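Local coordinates for hypothetical protein (ST2072) (Sulfolobus tokodaii, PDB 1VE0), which is of unknown function but binds zinc and belongs to the YjbQ (UPF0047) family of uncharacterised proteins, at residues A[81-84]-A[85-89]; A[11-14]-A[15-19]; A[19-22]-A[23-26]. All coordinates share one frame; numbering follows the deposited sequence.

Contact 1 of 3, residues A[81-84]-A[85-89]; sequences DNNG and HAHVI. With ZN (zinc ion), chain C.
The His85 ring packs against the backbone of Asn83, two residues earlier. With CG between the backbone N and the carbonyl carbon (chi1 74°), ND1 reaches 3.9 Å from Asn83 CA, and Asn82 O lies near the ring plane at its edge. NE2 bonds to Phe119 O, which fixes the turn of the ring, while Ala86 CB sits above one face toward the rim. Ala86 packs its CB 3.4 Å from Asn83 O, and its backbone N makes a weak bond to the same oxygen. That carbonyl also accepts the straighter bond from His87 N at 3.2 Å, in the carbonyl plane, so Asn83 O serves two donors. The His87 side chain runs to the metal: His87 NE2 binds the zinc at 2.3 Å, and Asn83 OD1 binds the same ion at 2.4 Å, the amide and ring planes standing 89° apart. Water 1 at 2.1 Å and His77 complete the site. Second-shell bonds hold both ligands in place, from Asn83 ND2 to Asp120 OD1 and from His87 ND1 to Asn51 OD1 of the second subunit. Val88 N continues the helical pattern to Gly84 O at 3.0 Å, and CG2 rests on that oxygen. Asn83 occupies the N-cap position of helix 84-93, its side chain given to the metal rather than to capping; Ala86 packs against Phe119, beyond strand 113-118, and Val88 against Trp64 of the second subunit.

Contact 2 of 3, residues A[11-14]-A[15-19]; sequences KTRS and RFDSI
Asp17 OD2 is gripped by two nitrogens of one residue, Arg13. The backbone N of Arg13 donates to OD2 at 2.8 Å, nearly straight, from the anti side and 31° out of the carboxylate plane. Arg13 NE meets the syn lone pair of the same oxygen at 3.0 Å. Alongside it Arg13 NH1 reaches the syn lone pair of Asp17 OD1 at 2.9 Å, so the guanidinium presents its NE edge in a side-on, two-pronged salt bridge, its plane 30° from that of the carboxylate. A bend at chi3 (-73°) brings NE round to the same oxygen that the backbone N of Arg13 holds. Asp17 OD1 also takes a weak bond from Ser18 N. The clasp closes the connection between strand 2-11 of the larger sheet and strand 17-20, outermost in the smaller sheet of this chain, where Asp17 and Ile19 pair by backbone with Glu118 and Leu116. Further along, Ile19 sends CD1 to 3.6 Å from Lys11 O and 4.1 Å from Thr12 CG2. Thr12 OG1 turns elsewhere, to Glu118 and Arg123 N. At the tip, Phe16 N donates to water 2 at 3.1 Å, whereas Ser14 N is buried without a partner in the model.

Contact 3 of 3, residues A[19-22]-A[23-26]; sequences IDIT and EQVS
The Gln24 amide turns one face toward Ile21, which lies across it at about a right angle with CG2 on the side of that face. Gln24 CD comes within 3.9 Å of Ile21 CA, brought there by a bend at chi2 (95°) that folds the chain back over the preceding residues. The second flat group, the Asp20 carboxylate, is held through both oxygens. Its OD1 accepts two bonds from Thr22: the backbone N comes in nearly end-on to the C-O bond at 3.0 Å, and Thr22 OG1 donates to the syn lone pair of Asp20 OD1 at 2.6 Å. Its OD2 forms a salt bridge with Arg113 NE, so both oxygens are engaged and the group is unlikely to rotate. Thr22 OG1 in turn receives the backbone N of Ile114 on strand 113-118.

Within the helix, Val25 N bonds to Ile21 O at 3.1 Å and Ser26 N to Thr22 O at 2.9 Å, both donors well aligned with the carbonyls. Val25 CG2 covers Ile21 O and stands 4.3 Å from Ile21 CD1, a loose apolar pair that faces Ile114. Ser26 OG turns back to Glu23 O, a side-chain-to-backbone hydrogen bond of 2.6 Å to the carbonyl three residues back. Gln24 also packs on Phe8 and Val10 of strand 2-11; replacing it by an alanine would probably uncover one side of Ile21 and open a gap beside those two residues. Water 3 donates to Asp20 O and accepts from Glu23 N, satisfying an amide of the first helical turn. With Ile21 at the N-cap position, the whole is a strand-to-helix junction that holds an Asx turn, Asp20 OD1 accepting from Thr22 N, where strand 17-20 runs into helix 22-28.

From the N terminus, the chain leaves strand 2-11 of the larger sheet and enters contact 2, which closes the short loop into strand 17-20 of the smaller sheet. Contact 3 takes over at Ile19, the residue the two share, and leads that strand into helix 22-28, which leans back on strand 2-11. Contact 1 comes much later, in series with both, after helix 55-68, where the loop from it enters helix 84-93 beside the zinc. None of the three nests within another. Contacts 1 and 2 nevertheless touch, His85 against Phe16 and Arg15, whereas contact 3 stays about 14 Å from contact 1 at the nearest atoms, across the chain's centre.

Contact 1 of 3, residues A[81-84]-A[85-89]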
loop_
_atom_site.group_PDB
_atom_site.type_symbol
_atom_site.label_atom_id
_atom_site.label_comp_id
_atom_site.label_asym_id
_atom_site.label_seq_id
_atom_site.Cartn_x
_atom_site.Cartn_y
_atom_site.Cartn_z
ATOM N N ASP A 81 -25.081 6.830 0.681
ATOM C CA ASP A 81 -24.481 7.166 1.970
ATOM C C ASP A 81 -23.471 8.282 1.705
ATOM O O ASP A 81 -22.775 8.252 0.690
ATOM C CB ASP A 81 -23.790 5.915 2.519
ATOM C CG ASP A 81 -23.191 6.118 3.891
ATOM O OD1 ASP A 81 -22.723 5.118 4.480
ATOM O OD2 ASP A 81 -23.183 7.266 4.378
ATOM N N ASN A 82 -23.372 9.253 2.611
ATOM C CA ASN A 82 -22.471 10.393 2.414
ATOM C C ASN A 82 -21.022 10.225 2.879
ATOM O O ASN A 82 -20.466 11.115 3.523
ATOM C CB ASN A 82 -23.072 11.635 3.078
ATOM C CG ASN A 82 -23.072 11.541 4.590
ATOM O OD1 ASN A 82 -23.452 10.518 5.160
ATOM N ND2 ASN A 82 -22.645 12.616 5.253
ATOM N N ASN A 83 -20.402 9.098 2.549
ATOM C CA ASN A 83 -19.019 8.883 2.948
ATOM C C ASN A 83 -18.155 8.432 1.770
ATOM O O ASN A 83 -17.173 7.724 1.958
ATOM C CB ASN A 83 -18.946 7.852 4.075
ATOM C CG ASN A 83 -19.506 6.508 3.677
ATOM O OD1 ASN A 83 -20.002 6.338 2.564
ATOM N ND2 ASN A 83 -19.431 5.537 4.589
ATOM N N GLY A 84 -18.535 8.844 0.561
ATOM C CA GLY A 84 -17.776 8.483 -0.620
ATOM C C GLY A 84 -16.321 8.914 -0.540
ATOM O O GLY A 84 -15.418 8.220 -1.026
ATOM N N HIS A 85 -16.085 10.065 0.073
ATOM C CA HIS A 85 -14.728 10.577 0.212
ATOM C C HIS A 85 -13.895 9.629 1.072
ATOM O O HIS A 85 -12.714 9.420 0.799
ATOM C CB HIS A 85 -14.734 11.954 0.883
ATOM C CG HIS A 85 -15.012 11.895 2.353
ATOM N ND1 HIS A 85 -16.265 11.626 2.861
ATOM C CD2 HIS A 85 -14.179 11.963 3.418
ATOM C CE1 HIS A 85 -16.193 11.523 4.175
ATOM N NE2 HIS A 85 -14.938 11.722 4.540
ATOM N N ALA A 86 -14.504 9.070 2.114
ATOM C CA ALA A 86 -13.786 8.164 3.010
ATOM C C ALA A 86 -13.391 6.887 2.281
ATOM O O ALA A 86 -12.300 6.346 2.496
ATOM C CB ALA A 86 -14.645 7.835 4.222
ATOM N N HIS A 87 -14.289 6.408 1.423
ATOM C CA HIS A 87 -14.051 5.200 0.637
ATOM C C HIS A 87 -12.889 5.416 -0.325
ATOM O O HIS A 87 -11.971 4.595 -0.418
ATOM C CB HIS A 87 -15.304 4.836 -0.168
ATOM C CG HIS A 87 -16.362 4.148 0.634
ATOM N ND1 HIS A 87 -16.245 2.839 1.053
ATOM C CD2 HIS A 87 -17.571 4.578 1.075
ATOM C CE1 HIS A 87 -17.338 2.491 1.711
ATOM N NE2 HIS A 87 -18.156 3.525 1.738
ATOM N N VAL A 88 -12.938 6.534 -1.038
ATOM C CA VAL A 88 -11.914 6.865 -2.013
ATOM C C VAL A 88 -10.518 7.052 -1.419
ATOM O O VAL A 88 -9.552 6.425 -1.868
ATOM C CB VAL A 88 -12.302 8.144 -2.795
ATOM C CG1 VAL A 88 -11.130 8.612 -3.655
ATOM C CG2 VAL A 88 -13.520 7.859 -3.657
ATOM N N ILE A 89 -10.396 7.909 -0.414
ATOM C CA ILE A 89 -9.073 8.133 0.157
ATOM C C ILE A 89 -8.540 6.870 0.850
ATOM O O ILE A 89 -7.344 6.580 0.782
ATOM C CB ILE A 89 -9.075 9.340 1.136
ATOM C CG1 ILE A 89 -7.633 9.712 1.497
ATOM C CG2 ILE A 89 -9.915 9.027 2.377
ATOM C CD1 ILE A 89 -6.796 10.146 0.304
HETATM ZN ZN ZN C . -20.426 4.022 2.053
HETATM O O HOH W 1 -21.277 2.110 2.413
#

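Contact 2 of 3, residues A[11-14]-A[15-19]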
loop_
_atom_site.group_PDB
_atom_site.type_symbol
_atom_site.label_atom_id
_atom_site.label_comp_id
_atom_site.label_asym_id
_atom_site.label_seq_id
_atom_site.Cartn_x
_atom_site.Cartn_y
_atom_site.Cartn_z
ATOM N N LYS A 11 -11.810 3.255 19.565
ATOM C CA LYS A 11 -12.953 4.112 19.346
ATOM C C LYS A 11 -12.506 5.434 18.748
ATOM O O LYS A 11 -11.734 6.162 19.374
ATOM C CB LYS A 11 -13.663 4.354 20.683
ATOM C CG LYS A 11 -15.172 4.358 20.597
ATOM C CD LYS A 11 -15.676 5.452 19.688
ATOM C CE LYS A 11 -17.179 5.321 19.492
ATOM N NZ LYS A 11 -17.519 4.008 18.869
ATOM N N THR A 12 -12.965 5.750 17.539
ATOM C CA THR A 12 -12.585 7.026 16.943
ATOM C C THR A 12 -13.540 8.089 17.480
ATOM O O THR A 12 -14.731 7.847 17.683
ATOM C CB THR A 12 -12.546 6.970 15.399
ATOM O OG1 THR A 12 -13.856 6.767 14.867
ATOM C CG2 THR A 12 -11.642 5.809 14.958
ATOM N N ARG A 13 -12.990 9.271 17.718
ATOM C CA ARG A 13 -13.718 10.354 18.354
ATOM C C ARG A 13 -14.302 11.442 17.489
ATOM O O ARG A 13 -14.913 12.369 18.011
ATOM C CB ARG A 13 -12.784 11.005 19.372
ATOM C CG ARG A 13 -11.970 9.998 20.171
ATOM C CD ARG A 13 -10.653 10.589 20.663
ATOM N NE ARG A 13 -9.670 10.774 19.593
ATOM C CZ ARG A 13 -8.404 11.133 19.804
ATOM N NH1 ARG A 13 -7.565 11.285 18.788
ATOM N NH2 ARG A 13 -7.974 11.336 21.046
ATOM N N SER A 14 -14.125 11.344 16.181
ATOM C CA SER A 14 -14.623 12.385 15.296
ATOM C C SER A 14 -14.795 11.815 13.896
ATOM O O SER A 14 -14.463 10.654 13.660
ATOM C CB SER A 14 -13.613 13.541 15.288
ATOM O OG SER A 14 -14.187 14.730 14.789
ATOM N N ARG A 15 -15.325 12.613 12.970
ATOM C CA ARG A 15 -15.484 12.132 11.603
ATOM C C ARG A 15 -14.084 11.813 11.087
ATOM O O ARG A 15 -13.839 10.732 10.539
ATOM C CB ARG A 15 -16.123 13.192 10.717
ATOM C CG ARG A 15 -16.463 12.681 9.346
ATOM C CD ARG A 15 -16.965 13.797 8.464
ATOM N NE ARG A 15 -17.826 13.299 7.400
ATOM C CZ ARG A 15 -18.306 14.055 6.419
ATOM N NH1 ARG A 15 -19.089 13.524 5.492
ATOM N NH2 ARG A 15 -17.989 15.344 6.364
ATOM N N PHE A 16 -13.179 12.772 11.269
ATOM C CA PHE A 16 -11.770 12.623 10.881
ATOM C C PHE A 16 -10.984 12.478 12.173
ATOM O O PHE A 16 -11.076 13.321 13.059
ATOM C CB PHE A 16 -11.296 13.855 10.114
ATOM C CG PHE A 16 -11.803 13.913 8.701
ATOM C CD1 PHE A 16 -11.049 13.384 7.656
ATOM C CD2 PHE A 16 -13.055 14.446 8.420
ATOM C CE1 PHE A 16 -11.543 13.386 6.349
ATOM C CE2 PHE A 16 -13.556 14.449 7.116
ATOM C CZ PHE A 16 -12.798 13.916 6.084
ATOM N N ASP A 17 -10.217 11.404 12.290
ATOM C CA ASP A 17 -9.454 11.175 13.508
ATOM C C ASP A 17 -8.213 10.358 13.170
ATOM O O ASP A 17 -8.160 9.679 12.138
ATOM C CB ASP A 17 -10.326 10.416 14.511
ATOM C CG ASP A 17 -9.844 10.555 15.939
ATOM O OD1 ASP A 17 -8.919 11.363 16.188
ATOM O OD2 ASP A 17 -10.409 9.860 16.813
ATOM N N SER A 18 -7.209 10.448 14.027
ATOM C CA SER A 18 -5.975 9.700 13.821
ATOM C C SER A 18 -5.555 9.150 15.176
ATOM O O SER A 18 -5.462 9.879 16.160
ATOM C CB SER A 18 -4.890 10.595 13.210
ATOM O OG SER A 18 -4.807 11.848 13.862
ATOM N N ILE A 19 -5.320 7.849 15.224
ATOM C CA ILE A 19 -4.964 7.208 16.477
ATOM C C ILE A 19 -3.715 6.360 16.372
ATOM O O ILE A 19 -3.621 5.516 15.487
ATOM C CB ILE A 19 -6.120 6.303 16.952
ATOM C CG1 ILE A 19 -7.370 7.155 17.220
ATOM C CG2 ILE A 19 -5.700 5.517 18.193
ATOM C CD1 ILE A 19 -8.597 6.338 17.604
HETATM O O HOH W 2 -13.687 15.513 12.560
#

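Contact 3 of 3, residues A[19-22]-A[23-26]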
loop_
_atom_site.group_PDB
_atom_site.type_symbol
_atom_site.label_atom_id
_atom_site.label_comp_id
_atom_site.label_asym_id
_atom_site.label_seq_id
_atom_site.Cartn_x
_atom_site.Cartn_y
_atom_site.Cartn_z
ATOM N N ILE A 19 -5.320 7.849 15.224
ATOM C CA ILE A 19 -4.964 7.208 16.477
ATOM C C ILE A 19 -3.715 6.360 16.372
ATOM O O ILE A 19 -3.621 5.516 15.487
ATOM C CB ILE A 19 -6.120 6.303 16.952
ATOM C CG1 ILE A 19 -7.370 7.155 17.220
ATOM C CG2 ILE A 19 -5.700 5.517 18.193
ATOM C CD1 ILE A 19 -8.597 6.338 17.604
ATOM N N ASP A 20 -2.777 6.581 17.294
ATOM C CA ASP A 20 -1.534 5.815 17.347
ATOM C C ASP A 20 -1.896 4.468 17.981
ATOM O O ASP A 20 -2.246 4.412 19.158
ATOM C CB ASP A 20 -0.507 6.549 18.216
ATOM C CG ASP A 20 0.862 5.889 18.194
ATOM O OD1 ASP A 20 0.941 4.667 17.962
ATOM O OD2 ASP A 20 1.865 6.596 18.427
ATOM N N ILE A 21 -1.822 3.386 17.208
ATOM C CA ILE A 21 -2.183 2.071 17.726
ATOM C C ILE A 21 -0.992 1.148 17.929
ATOM O O ILE A 21 -1.155 -0.052 18.112
ATOM C CB ILE A 21 -3.211 1.365 16.793
ATOM C CG1 ILE A 21 -2.655 1.275 15.361
ATOM C CG2 ILE A 21 -4.517 2.147 16.787
ATOM C CD1 ILE A 21 -3.524 0.444 14.414
ATOM N N THR A 22 0.210 1.716 17.909
ATOM C CA THR A 22 1.432 0.931 18.063
ATOM C C THR A 22 1.448 -0.001 19.280
ATOM O O THR A 22 1.798 -1.175 19.164
ATOM C CB THR A 22 2.659 1.844 18.165
ATOM O OG1 THR A 22 2.590 2.859 17.152
ATOM C CG2 THR A 22 3.936 1.034 17.976
ATOM N N GLU A 23 1.079 0.514 20.446
ATOM C CA GLU A 23 1.093 -0.316 21.653
ATOM C C GLU A 23 0.178 -1.534 21.541
ATOM O O GLU A 23 0.561 -2.646 21.940
ATOM C CB GLU A 23 0.707 0.519 22.884
ATOM C CG GLU A 23 1.567 1.760 23.081
ATOM C CD GLU A 23 3.051 1.434 23.230
ATOM O OE1 GLU A 23 3.893 2.344 23.025
ATOM O OE2 GLU A 23 3.378 0.271 23.564
ATOM N N GLN A 24 -1.024 -1.336 21.006
ATOM C CA GLN A 24 -1.964 -2.443 20.855
ATOM C C GLN A 24 -1.424 -3.460 19.864
ATOM O O GLN A 24 -1.632 -4.665 20.027
ATOM C CB GLN A 24 -3.340 -1.952 20.380
ATOM C CG GLN A 24 -4.030 -0.973 21.331
ATOM C CD GLN A 24 -3.779 0.481 20.955
ATOM O OE1 GLN A 24 -2.631 0.927 20.843
ATOM N NE2 GLN A 24 -4.857 1.229 20.759
ATOM N N VAL A 25 -0.733 -2.990 18.828
ATOM C CA VAL A 25 -0.172 -3.934 17.873
ATOM C C VAL A 25 0.987 -4.716 18.502
ATOM O O VAL A 25 1.145 -5.908 18.227
ATOM C CB VAL A 25 0.328 -3.244 16.570
ATOM C CG1 VAL A 25 0.998 -4.278 15.671
ATOM C CG2 VAL A 25 -0.847 -2.632 15.814
ATOM N N SER A 26 1.793 -4.071 19.348
ATOM C CA SER A 26 2.908 -4.795 19.963
ATOM C C SER A 26 2.388 -5.930 20.842
ATOM O O SER A 26 3.027 -6.974 20.961
ATOM C CB SER A 26 3.823 -3.849 20.767
ATOM O OG SER A 26 3.124 -3.198 21.807
HETATM O O HOH W 3 -0.284 2.970 20.947
#